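Local coordinates for protein glycerophosphoryl diester phosphodiesterase (Agrobacterium tumefaciens str. C58, PDB 3KS6) that belongs to the glycerophosphoryl diester phosphodiesterase family, enzymes built on a TIM-barrel fold, and holds a magnesium ion in this structure, at residues A[185-188]-A[189-193]. Residues are numbered along the deposited sequence; the frame is centred on the assembly and turned at random.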
ATOM      1  N   ILE A 185      11.602  -4.552   3.552  1.00 17.45           N
ATOM      2  CA  ILE A 185      11.413  -4.193   2.141  1.00 17.74           C
ATOM      3  C   ILE A 185      10.250  -4.981   1.576  1.00 18.05           C
ATOM      4  O   ILE A 185       9.889  -6.058   2.094  1.00 17.95           O
ATOM      5  CB  ILE A 185      12.693  -4.388   1.248  1.00 19.45           C
ATOM      6  CG1 ILE A 185      13.013  -5.872   1.059  1.00 19.01           C
ATOM      7  CG2 ILE A 185      13.866  -3.652   1.861  1.00 17.26           C
ATOM      8  CD1 ILE A 185      14.194  -6.183   0.118  1.00 17.93           C
ATOM      9  N   GLY A 186       9.664  -4.464   0.501  1.00 15.22           N
ATOM     10  CA  GLY A 186       8.636  -5.181  -0.242  1.00 17.24           C
ATOM     11  C   GLY A 186       9.077  -5.205  -1.694  1.00 17.24           C
ATOM     12  O   GLY A 186       9.428  -4.163  -2.224  1.00 18.38           O
ATOM     13  N   VAL A 187       9.118  -6.395  -2.291  1.00 17.64           N
ATOM     14  CA  VAL A 187       9.453  -6.568  -3.700  1.00 17.92           C
ATOM     15  C   VAL A 187       8.244  -7.097  -4.480  1.00 19.13           C
ATOM     16  O   VAL A 187       7.351  -7.796  -3.915  1.00 17.47           O
ATOM     17  CB  VAL A 187      10.708  -7.529  -3.898  1.00 18.97           C
ATOM     18  CG1 VAL A 187      11.898  -7.076  -3.012  1.00 14.52           C
ATOM     19  CG2 VAL A 187      10.377  -9.009  -3.607  1.00 15.87           C
ATOM     20  N   HIS A 188       8.213  -6.809  -5.799  1.00 16.20           N
ATOM     21  CA  HIS A 188       7.220  -7.407  -6.700  1.00 17.20           C
ATOM     22  C   HIS A 188       7.306  -8.928  -6.570  1.00 16.09           C
ATOM     23  O   HIS A 188       8.392  -9.491  -6.604  1.00 17.84           O
ATOM     24  CB  HIS A 188       7.517  -7.018  -8.139  1.00 16.71           C
ATOM     25  CG  HIS A 188       6.402  -7.288  -9.106  1.00 17.40           C
ATOM     26  ND1 HIS A 188       5.941  -8.558  -9.407  1.00 20.51           N
ATOM     27  CD2 HIS A 188       5.657  -6.438  -9.842  1.00 20.80           C
ATOM     28  CE1 HIS A 188       4.946  -8.467 -10.275  1.00 21.00           C
ATOM     29  NE2 HIS A 188       4.758  -7.195 -10.561  1.00 22.15           N
ATOM     30  N   ILE A 189       6.159  -9.593  -6.450  1.00 17.53           N
ATOM     31  CA  ILE A 189       6.122 -11.049  -6.271  1.00 17.34           C
ATOM     32  C   ILE A 189       6.905 -11.787  -7.351  1.00 18.09           C
ATOM     33  O   ILE A 189       7.542 -12.797  -7.086  1.00 20.36           O
ATOM     34  CB  ILE A 189       4.618 -11.558  -6.219  1.00 16.85           C
ATOM     35  CG1 ILE A 189       4.523 -13.046  -5.847  1.00 22.11           C
ATOM     36  CG2 ILE A 189       3.875 -11.253  -7.514  1.00 16.55           C
ATOM     37  CD1 ILE A 189       5.258 -13.424  -4.611  1.00 16.57           C
ATOM     38  N   ASP A 190       6.857 -11.291  -8.584  1.00 17.47           N
ATOM     39  CA  ASP A 190       7.561 -11.955  -9.694  1.00 18.99           C
ATOM     40  C   ASP A 190       9.086 -11.864  -9.587  1.00 21.99           C
ATOM     41  O   ASP A 190       9.759 -12.582 -10.300  1.00 23.32           O
ATOM     42  CB  ASP A 190       7.098 -11.437 -11.068  1.00 18.41           C
ATOM     43  CG  ASP A 190       5.643 -11.793 -11.401  1.00 22.06           C
ATOM     44  OD1 ASP A 190       5.068 -12.723 -10.783  1.00 24.06           O
ATOM     45  OD2 ASP A 190       5.107 -11.115 -12.298  1.00 25.65           O
ATOM     46  N   THR A 191       9.612 -10.983  -8.721  1.00 19.25           N
ATOM     47  CA  THR A 191      11.035 -10.893  -8.437  1.00 19.85           C
ATOM     48  C   THR A 191      11.486 -11.616  -7.155  1.00 19.68           C
ATOM     49  O   THR A 191      12.670 -11.673  -6.833  1.00 20.01           O
ATOM     50  CB  THR A 191      11.512  -9.428  -8.413  1.00 17.28           C
ATOM     51  OG1 THR A 191      11.006  -8.752  -7.248  1.00 20.36           O
ATOM     52  CG2 THR A 191      11.090  -8.702  -9.705  1.00 20.20           C
ATOM     53  N   ALA A 192      10.550 -12.199  -6.425  1.00 21.16           N
ATOM     54  CA  ALA A 192      10.840 -12.889  -5.200  1.00 18.54           C
ATOM     55  C   ALA A 192      11.181 -14.333  -5.494  1.00 21.12           C
ATOM     56  O   ALA A 192      10.654 -14.921  -6.440  1.00 22.80           O
ATOM     57  CB  ALA A 192       9.599 -12.843  -4.257  1.00 18.55           C
ATOM     58  N   ASP A 193      12.009 -14.893  -4.630  1.00 22.16           N
ATOM     59  CA  ASP A 193      12.334 -16.295  -4.603  1.00 23.19           C
ATOM     60  C   ASP A 193      13.006 -16.611  -3.277  1.00 24.24           C
ATOM     61  O   ASP A 193      13.331 -15.685  -2.498  1.00 20.35           O
ATOM     62  CB  ASP A 193      13.178 -16.674  -5.817  1.00 25.96           C
ATOM     63  CG  ASP A 193      14.453 -15.875  -5.929  1.00 27.12           C
ATOM     64  OD1 ASP A 193      15.170 -15.731  -4.928  1.00 21.88           O
ATOM     65  OD2 ASP A 193      14.762 -15.399  -7.045  1.00 34.60           O
TER
HETATM   66  O   HOH W   1      10.536  -5.754  -7.122  1.00 18.65           O
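H188, the last residue of strand 184-188, is gripped at both its carbonyl and its ring by the short 3-10 turn 189-191 that follows it. T191 supplies two donors to the carbonyl. Its hydroxyl OG1 lies 2.8 Å from H188 O, in the carbonyl plane and on a lone pair, whereas its backbone N, 2.9 Å from H188 O, comes in from above that plane and makes the i to i+3 bond of the 3-10 turn. With chi1 at 71°, OG1 sits between the backbone N and carbonyl carbon of T191 and is thereby turned back to the strand end. The same hydroxyl receives a hydrogen bond from water 1, which in turn accepts from H188 N at 2.9 Å, so direct and water-mediated links join T191 to both backbone polar atoms of H188.

The imidazole turns toward the following residues, CG anti to the backbone N (chi1 -166°), which brings its ND1 edge to D190 N, 3.0 Å from ND1 and almost exactly in the ring plane. Beside this bond the D190 carboxylate runs alongside the ring, their planes 40° apart, with OD2 3.3 Å from H188 CE1, while OD1 is held by Q217. W210 meets the imidazole edge-to-face.

Apolar contact is slight: V187 CG2 approaches A192 CB at 4.0 Å. The T191 hydroxyl also lies against V187 CB.

The turn is the β-α connection between barrel strand 184-188 and helix 194-202, whose N-cap is D193. With ND1 accepting at the ring edge and W210 packed against the imidazole, the rotation of the H188 ring is fixed.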